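Local coordinates for putative molybdenum cofactor biosynthesis protein D2 (MoaD2) / thiamine S (Mycobacterium smegmatis, PDB 6JC0) that probably acts as a small ubiquitin-like sulfur carrier of the MoaD/ThiS type, supplying sulfur for molybdopterin during molybdenum cofactor synthesis, at residues B[28-33]-B[37-42]; B[59-64]-B[69-74]. All blocks are in the same frame, centred on the assembly; numbering follows the deposited sequence.

Contact 1 (B[28-33]-B[37-42]); sequences LEIATG and AELVER
Ile30 and Leu39 have the nearest CA atoms across this contact, 7.8 Å apart, a spacing that leaves the edge strand and the helix to meet through side chains. The meeting point is one methyl group: Leu39 CD1 lies 4.1 Å from Leu28 CD2 and also 4.1 Å from Ile30 CG2. Leu28 and Ile30, two apart on the strand, both point their CB atoms toward the helix, and the leucine tip spans the pair. Leu39 does not aim its CB straight at the strand; with CG anti to the backbone N (chi1 170°), its branched end swings over to reach it. The Leu39 and Ile30 side chains run roughly at right angles. Ile30 has CG2 beside its own backbone N, where it meets Leu39, while CG1 continues to CD1 in another direction. Leu28 has a chi1 of -138°, away from the usual staggered values, and only its CD2 branch comes within touching distance of Leu39. The buried surface is small, 160 Å² over both sides, and van der Waals packing accounts for all the close side-chain contacts.

Past the strand the chain turns through Gly33, whose positive phi (100°) favours glycine. Ser35 OG then accepts a hydrogen bond from Glu38 N, close to the start of helix 36-44. In this ubiquitin-like fold strand 25-31 is the outermost strand on its side of the mixed sheet and pairs with strand 6-13, whose Val7 and Val9 touch Ile30. Leu73 of strand 72-73, in the small second sheet, touches both Ile30 and Leu39.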
loop_
_atom_site.group_PDB
_atom_site.type_symbol
_atom_site.label_atom_id
_atom_site.label_comp_id
_atom_site.label_asym_id
_atom_site.label_seq_id
_atom_site.Cartn_x
_atom_site.Cartn_y
_atom_site.Cartn_z
ATOM N N LEU B 28 23.759 -24.009 33.874
ATOM C CA LEU B 28 24.357 -23.312 34.999
ATOM C C LEU B 28 23.752 -23.705 36.337
ATOM O O LEU B 28 22.535 -23.821 36.465
ATOM C CB LEU B 28 24.208 -21.803 34.802
ATOM C CG LEU B 28 25.423 -20.965 35.167
ATOM C CD1 LEU B 28 26.561 -21.292 34.216
ATOM C CD2 LEU B 28 25.074 -19.485 35.130
ATOM N N GLU B 29 24.609 -23.897 37.335
ATOM C CA GLU B 29 24.148 -24.069 38.707
ATOM C C GLU B 29 24.114 -22.723 39.422
ATOM O O GLU B 29 25.139 -22.049 39.538
ATOM C CB GLU B 29 25.051 -25.041 39.472
ATOM C CG GLU B 29 24.752 -26.510 39.233
ATOM C CD GLU B 29 25.609 -27.423 40.097
ATOM O OE1 GLU B 29 26.818 -27.142 40.247
ATOM O OE2 GLU B 29 25.071 -28.416 40.633
ATOM N N ILE B 30 22.935 -22.331 39.896
ATOM C CA ILE B 30 22.807 -21.110 40.681
ATOM C C ILE B 30 22.093 -21.382 41.997
ATOM O O ILE B 30 21.273 -22.299 42.087
ATOM C CB ILE B 30 22.041 -20.017 39.925
ATOM C CG1 ILE B 30 20.615 -20.487 39.632
ATOM C CG2 ILE B 30 22.783 -19.619 38.648
ATOM C CD1 ILE B 30 19.715 -19.400 39.149
ATOM N N ALA B 31 22.407 -20.582 43.011
ATOM C CA ALA B 31 21.775 -20.716 44.318
ATOM C C ALA B 31 20.264 -20.584 44.190
ATOM O O ALA B 31 19.766 -19.670 43.531
ATOM C CB ALA B 31 22.317 -19.677 45.285
ATOM N N THR B 32 19.544 -21.512 44.809
ATOM C CA THR B 32 18.089 -21.487 44.795
ATOM C C THR B 32 17.595 -20.166 45.366
ATOM O O THR B 32 18.024 -19.746 46.443
ATOM C CB THR B 32 17.495 -22.660 45.594
ATOM O OG1 THR B 32 18.051 -23.890 45.113
ATOM C CG2 THR B 32 15.980 -22.700 45.441
ATOM N N GLY B 33 16.718 -19.500 44.623
ATOM C CA GLY B 33 16.209 -18.205 45.030
ATOM C C GLY B 33 16.880 -17.036 44.330
ATOM O O GLY B 33 16.456 -15.892 44.488
ATOM N N ALA B 37 17.746 -10.913 37.856
ATOM C CA ALA B 37 18.716 -9.822 37.836
ATOM C C ALA B 37 20.095 -10.286 38.321
ATOM O O ALA B 37 21.114 -9.980 37.704
ATOM C CB ALA B 37 18.219 -8.658 38.678
ATOM N N GLU B 38 20.122 -11.034 39.420
ATOM C CA GLU B 38 21.371 -11.591 39.929
ATOM C C GLU B 38 22.001 -12.556 38.930
ATOM O O GLU B 38 23.223 -12.629 38.814
ATOM C CB GLU B 38 21.145 -12.315 41.257
ATOM C CG GLU B 38 20.686 -11.439 42.405
ATOM C CD GLU B 38 20.487 -12.238 43.679
ATOM O OE1 GLU B 38 21.488 -12.760 44.213
ATOM O OE2 GLU B 38 19.329 -12.359 44.135
ATOM N N LEU B 39 21.162 -13.308 38.223
ATOM C CA LEU B 39 21.640 -14.238 37.204
ATOM C C LEU B 39 22.315 -13.478 36.072
ATOM O O LEU B 39 23.398 -13.854 35.619
ATOM C CB LEU B 39 20.490 -15.086 36.650
ATOM C CG LEU B 39 20.825 -15.925 35.414
ATOM C CD1 LEU B 39 21.930 -16.941 35.713
ATOM C CD2 LEU B 39 19.581 -16.629 34.885
ATOM N N VAL B 40 21.668 -12.406 35.626
ATOM C CA VAL B 40 22.192 -11.578 34.545
ATOM C C VAL B 40 23.565 -11.013 34.910
ATOM O O VAL B 40 24.454 -10.921 34.058
ATOM C CB VAL B 40 21.215 -10.429 34.200
ATOM C CG1 VAL B 40 21.843 -9.442 33.226
ATOM C CG2 VAL B 40 19.927 -10.997 33.617
ATOM N N GLU B 41 23.739 -10.657 36.179
ATOM C CA GLU B 41 25.028 -10.174 36.667
ATOM C C GLU B 41 26.105 -11.237 36.490
ATOM O O GLU B 41 27.207 -10.947 36.025
ATOM C CB GLU B 41 24.943 -9.769 38.143
ATOM C CG GLU B 41 24.137 -8.515 38.420
ATOM C CD GLU B 41 24.033 -8.210 39.907
ATOM O OE1 GLU B 41 24.251 -9.132 40.726
ATOM O OE2 GLU B 41 23.735 -7.049 40.256
ATOM N N ARG B 42 25.776 -12.473 36.862
ATOM C CA ARG B 42 26.734 -13.571 36.773
ATOM C C ARG B 42 27.017 -13.946 35.321
ATOM O O ARG B 42 28.143 -14.295 34.970
ATOM C CB ARG B 42 26.228 -14.785 37.559
ATOM C CG ARG B 42 26.142 -14.536 39.061
ATOM C CD ARG B 42 25.554 -15.729 39.801
ATOM N NE ARG B 42 25.537 -15.518 41.246
ATOM C CZ ARG B 42 26.578 -15.725 42.046
ATOM N NH1 ARG B 42 26.470 -15.507 43.349
ATOM N NH2 ARG B 42 27.730 -16.149 41.546
#

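Contact 2 (B[59-64]-B[69-74])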
loop_
_atom_site.group_PDB
_atom_site.type_symbol
_atom_site.label_atom_id
_atom_site.label_comp_id
_atom_site.label_asym_id
_atom_site.label_seq_id
_atom_site.Cartn_x
_atom_site.Cartn_y
_atom_site.Cartn_z
ATOM N N TYR B 59 13.981 -10.752 28.842
ATOM C CA TYR B 59 14.182 -12.134 29.263
ATOM C C TYR B 59 12.896 -12.946 29.330
ATOM O O TYR B 59 11.834 -12.436 29.694
ATOM C CB TYR B 59 14.891 -12.164 30.623
ATOM C CG TYR B 59 16.207 -11.424 30.603
ATOM C CD1 TYR B 59 17.378 -12.061 30.204
ATOM C CD2 TYR B 59 16.274 -10.079 30.946
ATOM C CE1 TYR B 59 18.583 -11.381 30.161
ATOM C CE2 TYR B 59 17.474 -9.389 30.901
ATOM C CZ TYR B 59 18.625 -10.048 30.513
ATOM O OH TYR B 59 19.820 -9.369 30.474
ATOM N N LEU B 60 13.012 -14.218 28.962
ATOM C CA LEU B 60 11.932 -15.177 29.133
ATOM C C LEU B 60 12.352 -16.275 30.099
ATOM O O LEU B 60 13.498 -16.716 30.085
ATOM C CB LEU B 60 11.538 -15.802 27.795
ATOM C CG LEU B 60 11.452 -14.900 26.565
ATOM C CD1 LEU B 60 11.240 -15.753 25.328
ATOM C CD2 LEU B 60 10.341 -13.867 26.717
ATOM N N CYS B 61 11.420 -16.707 30.939
ATOM C CA CYS B 61 11.604 -17.905 31.753
ATOM C C CYS B 61 10.611 -18.947 31.267
ATOM O O CYS B 61 9.403 -18.757 31.409
ATOM C CB CYS B 61 11.391 -17.609 33.239
ATOM S SG CYS B 61 12.686 -16.619 34.009
ATOM N N ASP B 62 11.119 -20.036 30.694
ATOM C CA ASP B 62 10.282 -21.003 29.989
ATOM C C ASP B 62 9.397 -20.276 28.977
ATOM O O ASP B 62 8.190 -20.501 28.913
ATOM C CB ASP B 62 9.432 -21.819 30.968
ATOM C CG ASP B 62 10.268 -22.739 31.846
ATOM O OD1 ASP B 62 11.425 -23.031 31.479
ATOM O OD2 ASP B 62 9.763 -23.176 32.901
ATOM N N GLU B 63 10.020 -19.381 28.215
ATOM C CA GLU B 63 9.358 -18.588 27.176
ATOM C C GLU B 63 8.190 -17.728 27.675
ATOM O O GLU B 63 7.326 -17.340 26.891
ATOM C CB GLU B 63 8.879 -19.500 26.040
ATOM C CG GLU B 63 10.015 -20.199 25.304
ATOM C CD GLU B 63 9.558 -20.909 24.043
ATOM O OE1 GLU B 63 8.334 -21.085 23.865
ATOM O OE2 GLU B 63 10.425 -21.289 23.227
ATOM N N VAL B 64 8.171 -17.424 28.970
ATOM C CA VAL B 64 7.232 -16.443 29.514
ATOM C C VAL B 64 7.993 -15.170 29.877
ATOM O O VAL B 64 8.980 -15.225 30.604
ATOM C CB VAL B 64 6.491 -16.972 30.760
ATOM C CG1 VAL B 64 5.592 -15.887 31.343
ATOM C CG2 VAL B 64 5.682 -18.213 30.419
ATOM N N MET B 69 12.329 -8.216 37.330
ATOM C CA MET B 69 13.673 -8.786 37.326
ATOM C C MET B 69 14.071 -9.342 38.693
ATOM O O MET B 69 15.089 -10.022 38.824
ATOM C CB MET B 69 14.688 -7.742 36.862
ATOM C CG MET B 69 14.550 -7.379 35.394
ATOM S SD MET B 69 14.886 -8.779 34.302
ATOM C CE MET B 69 16.663 -8.936 34.499
ATOM N N ALA B 70 13.260 -9.061 39.709
ATOM C CA ALA B 70 13.519 -9.578 41.046
ATOM C C ALA B 70 12.991 -11.000 41.179
ATOM O O ALA B 70 13.181 -11.644 42.211
ATOM C CB ALA B 70 12.892 -8.673 42.101
ATOM N N LYS B 71 12.318 -11.472 40.130
ATOM C CA LYS B 71 11.756 -12.822 40.093
ATOM C C LYS B 71 12.769 -13.879 40.519
ATOM O O LYS B 71 13.812 -14.032 39.888
ATOM C CB LYS B 71 11.246 -13.152 38.690
ATOM C CG LYS B 71 10.899 -14.623 38.497
ATOM C CD LYS B 71 10.580 -14.929 37.041
ATOM C CE LYS B 71 10.388 -16.422 36.810
ATOM N NZ LYS B 71 9.178 -16.944 37.493
ATOM N N PRO B 72 12.460 -14.613 41.595
ATOM C CA PRO B 72 13.360 -15.654 42.098
ATOM C C PRO B 72 13.361 -16.904 41.223
ATOM O O PRO B 72 12.307 -17.329 40.748
ATOM C CB PRO B 72 12.795 -15.974 43.490
ATOM C CG PRO B 72 11.823 -14.861 43.794
ATOM C CD PRO B 72 11.295 -14.424 42.473
ATOM N N LEU B 73 14.540 -17.486 41.020
ATOM C CA LEU B 73 14.663 -18.754 40.312
ATOM C C LEU B 73 14.754 -19.896 41.325
ATOM O O LEU B 73 15.781 -20.076 41.966
ATOM C CB LEU B 73 15.886 -18.730 39.392
ATOM C CG LEU B 73 15.843 -17.637 38.317
ATOM C CD1 LEU B 73 17.221 -17.371 37.717
ATOM C CD2 LEU B 73 14.851 -18.014 37.217
ATOM N N VAL B 74 13.673 -20.658 41.479
ATOM C CA VAL B 74 13.602 -21.662 42.545
ATOM C C VAL B 74 13.347 -23.067 42.021
ATOM O O VAL B 74 13.150 -24.005 42.794
ATOM C CB VAL B 74 12.506 -21.316 43.563
ATOM C CG1 VAL B 74 12.855 -20.030 44.292
ATOM C CG2 VAL B 74 11.156 -21.199 42.872
#
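Tyr59 and Met69 make the aromatic part of this contact, and Cys61 with Lys71 and Leu73 the part centred on a thiol. The sulfur-aromatic interaction comes first: Met69 SD is 4.9 Å from the centroid of the Tyr59 ring and 58° off its normal, an oblique Met-aromatic approach. The terminal methyl comes closer to the ring atoms than the sulfur does, with Met69 CE 3.7 Å from Tyr59 CE2, whereas Met69 SD is 3.9 Å from Tyr59 CD2. Bends at both chi2 (-64°) and chi3 (-72°) fold the methionine back, which brings the thioether end to the ring although its CB does not point there. The two side chains run at about a right angle.

Packing around the second sulfur is of two kinds. Cys61 SG makes an apolar contact with Leu73 CD2 at 4.1 Å. Against the lysine it is in van der Waals contact, 3.6 Å from Lys71 CE, with CD at the edge of the touching region. Lys71 is extended as far as CE and bends at its last torsion, turning NZ off the line of the chain.

Touching across the two segments is through side chains; the nearest CA pair, Tyr59 and Met69, is 8.7 Å apart. Within 59-64, a type I' turn from Cys61 to Val64 is closed by Cys61 N to Val64 O at 2.9 Å and Val64 N to Cys61 O at 3.0 Å. It links antiparallel strands 58-61 and 64-65 as a tight beta hairpin at the margin of the mixed sheet. Helix 36-44 adds Val40 to both Tyr59 and Met69, and Leu39 to Leu73.

Such chemistry is consistent with cohesion largely by dispersion, with two polarisable sulfurs, the lysine contributing through its CE end and no charge pairing across the two segments.

Overall arrangement
Contact 1 closes before contact 2 opens along the chain, and their centres lie about 11 Å apart. Both draw on the mixed sheet, through outermost strand 25-31 in contact 1 and strand 58-61 in contact 2, with strands 6-13 and 77-82 between. Helix 36-44 bridges them: Val40 CG1 is 3.4 Å from Tyr59 OH. Probable backbone hydrogen bonds also tie them, Gly33 N to Leu73 O at 2.9 Å and Ala37 N to Met69 O at 3.0 Å, while Ile30 CD1 packs 3.5 Å from Leu73 CD1. Segment 69-74 thus runs beside residues 33-37, strands 34-35 and 72-73 pairing as a two-stranded sheet, consistent with both contacts belonging to one core under helix 36-44.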